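Local coordinates for protein glycosyl hydrolase, family 8 (Clostridium perfringens, PDB 3REN) that probably hydrolyses alpha-glucosidic bonds of starch-like polysaccharides as an alpha-amylase built on an (alpha/alpha)6-barrel, at residues 154-158 / 169-173. Sequence-based numbering, arbitrary orientation.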
loop_
_atom_site.group_PDB
_atom_site.type_symbol
_atom_site.label_atom_id
_atom_site.label_comp_id
_atom_site.label_asym_id
_atom_site.label_seq_id
_atom_site.Cartn_x
_atom_site.Cartn_y
_atom_site.Cartn_z
ATOM N N GLU A 154 -19.517 -0.271 13.327
ATOM C CA GLU A 154 -18.107 0.025 13.512
ATOM C C GLU A 154 -17.125 -0.691 12.573
ATOM O O GLU A 154 -15.926 -0.601 12.786
ATOM C CB GLU A 154 -17.719 -0.149 14.977
ATOM C CG GLU A 154 -18.333 0.917 15.866
ATOM C CD GLU A 154 -18.144 0.616 17.336
ATOM O OE1 GLU A 154 -17.673 1.513 18.076
ATOM O OE2 GLU A 154 -18.460 -0.532 17.742
ATOM N N THR A 155 -17.631 -1.396 11.561
ATOM C CA THR A 155 -16.796 -2.040 10.531
ATOM C C THR A 155 -16.867 -1.223 9.214
ATOM O O THR A 155 -17.959 -0.911 8.747
ATOM C CB THR A 155 -17.323 -3.458 10.207
ATOM O OG1 THR A 155 -17.280 -4.264 11.381
ATOM C CG2 THR A 155 -16.513 -4.155 9.094
ATOM N N LEU A 156 -15.713 -0.899 8.636
ATOM C CA LEU A 156 -15.632 -0.317 7.294
ATOM C C LEU A 156 -15.604 -1.413 6.220
ATOM O O LEU A 156 -14.754 -2.319 6.247
ATOM C CB LEU A 156 -14.368 0.572 7.148
ATOM C CG LEU A 156 -14.137 1.731 8.113
ATOM C CD1 LEU A 156 -12.983 2.639 7.625
ATOM C CD2 LEU A 156 -15.434 2.540 8.202
ATOM N N VAL A 157 -16.524 -1.331 5.275
ATOM C CA VAL A 157 -16.517 -2.263 4.154
ATOM C C VAL A 157 -15.646 -1.715 3.040
ATOM O O VAL A 157 -15.384 -0.480 3.001
ATOM C CB VAL A 157 -17.964 -2.566 3.659
ATOM C CG1 VAL A 157 -18.808 -3.065 4.851
ATOM C CG2 VAL A 157 -18.587 -1.334 3.046
ATOM N N ASP A 158 -15.220 -2.617 2.150
ATOM C CA ASP A 158 -14.217 -2.328 1.158
ATOM C C ASP A 158 -14.696 -1.381 0.094
ATOM O O ASP A 158 -13.932 -0.523 -0.339
ATOM C CB ASP A 158 -13.789 -3.591 0.397
ATOM C CG ASP A 158 -12.989 -4.576 1.248
ATOM O OD1 ASP A 158 -12.525 -4.242 2.380
ATOM O OD2 ASP A 158 -12.814 -5.714 0.752
ATOM N N THR A 169 -14.969 -7.012 4.230
ATOM C CA THR A 169 -13.864 -6.244 4.763
ATOM C C THR A 169 -12.567 -7.034 4.569
ATOM O O THR A 169 -12.337 -8.051 5.231
ATOM C CB THR A 169 -14.112 -5.960 6.269
ATOM O OG1 THR A 169 -15.324 -5.219 6.384
ATOM C CG2 THR A 169 -12.979 -5.150 6.944
ATOM N N THR A 170 -11.717 -6.558 3.677
ATOM C CA THR A 170 -10.406 -7.169 3.483
ATOM C C THR A 170 -9.554 -6.685 4.639
ATOM O O THR A 170 -9.581 -5.509 4.970
ATOM C CB THR A 170 -9.918 -6.761 2.106
ATOM O OG1 THR A 170 -10.934 -7.178 1.192
ATOM C CG2 THR A 170 -8.601 -7.419 1.713
ATOM N N LEU A 171 -8.843 -7.581 5.306
ATOM C CA LEU A 171 -8.113 -7.181 6.495
ATOM C C LEU A 171 -7.014 -6.148 6.239
ATOM O O LEU A 171 -6.797 -5.287 7.095
ATOM C CB LEU A 171 -7.544 -8.391 7.269
ATOM C CG LEU A 171 -8.473 -8.980 8.345
ATOM C CD1 LEU A 171 -9.685 -9.636 7.628
ATOM C CD2 LEU A 171 -7.760 -10.013 9.218
ATOM N N CYS A 172 -6.348 -6.220 5.082
ATOM C CA CYS A 172 -5.320 -5.212 4.734
ATOM C C CYS A 172 -5.891 -3.778 4.555
ATOM O O CYS A 172 -5.120 -2.818 4.587
ATOM C CB CYS A 172 -4.508 -5.612 3.490
ATOM S SG CYS A 172 -5.410 -5.650 1.960
ATOM N N TYR A 173 -7.202 -3.658 4.336
ATOM C CA TYR A 173 -7.898 -2.345 4.296
ATOM C C TYR A 173 -8.007 -1.698 5.678
ATOM O O TYR A 173 -8.283 -0.497 5.774
ATOM C CB TYR A 173 -9.325 -2.495 3.784
ATOM C CG TYR A 173 -9.485 -2.587 2.278
ATOM C CD1 TYR A 173 -8.644 -3.378 1.506
ATOM C CD2 TYR A 173 -10.524 -1.911 1.639
ATOM C CE1 TYR A 173 -8.830 -3.467 0.138
ATOM C CE2 TYR A 173 -10.713 -1.998 0.286
ATOM C CZ TYR A 173 -9.865 -2.771 -0.455
ATOM O OH TYR A 173 -10.062 -2.870 -1.818
#
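Asp158 grips Thr170 with both carboxylate oxygens. OD1 of Asp158 takes the backbone N-H of Thr170 through its syn lone pair, N to OD1 2.8 Å and nearly straight at 171°. The other oxygen, OD2, accepts from the hydroxyl OG1 of Thr170; the modelled 2.4 Å between them is very short, and its exact value is doubtful. Thr170 can offer hydroxyl and amide to one carboxylate because OG1 stands beside its own backbone N, anti to the carbonyl carbon. Tyr173 lies across the same group: OD1 of Asp158 sits over one ring face, offset toward the rim and 3.2 Å from CD2 of Tyr173, while CB of Asp158 reaches CE2 of Tyr173 at 3.5 Å. Carboxylate and ring planes are 35° apart.

A second link lies further back along the chain, where OG1 of Thr169 donates to the carbonyl O of Leu156 at 3.0 Å, approaching from 44° above the carbonyl plane. The methyl CG2 of Thr155 comes close to OG1 of Thr169, at 3.1 Å, a tight contact.

One shell out, Tyr173 N bonds to Thr170 O, closing the 3-10 turn that carries the ring to the carboxylate. Asp158 also makes backbone hydrogen bonds with Thr113 and Thr168, and Tyr173 rests on Thr113 and Ile114 of helix 113-130. The contact thus ties strand 155-160 to strand 168-170, edge strand of a separate antiparallel sheet, just ahead of helix 176-185 of the (alpha/alpha)6-barrel. The straight bond from Thr170 N to Asp158 OD1, with the hydroxyl as a second donor of uncertain length, would limit the carboxylate's rotation against the ring face of Tyr173.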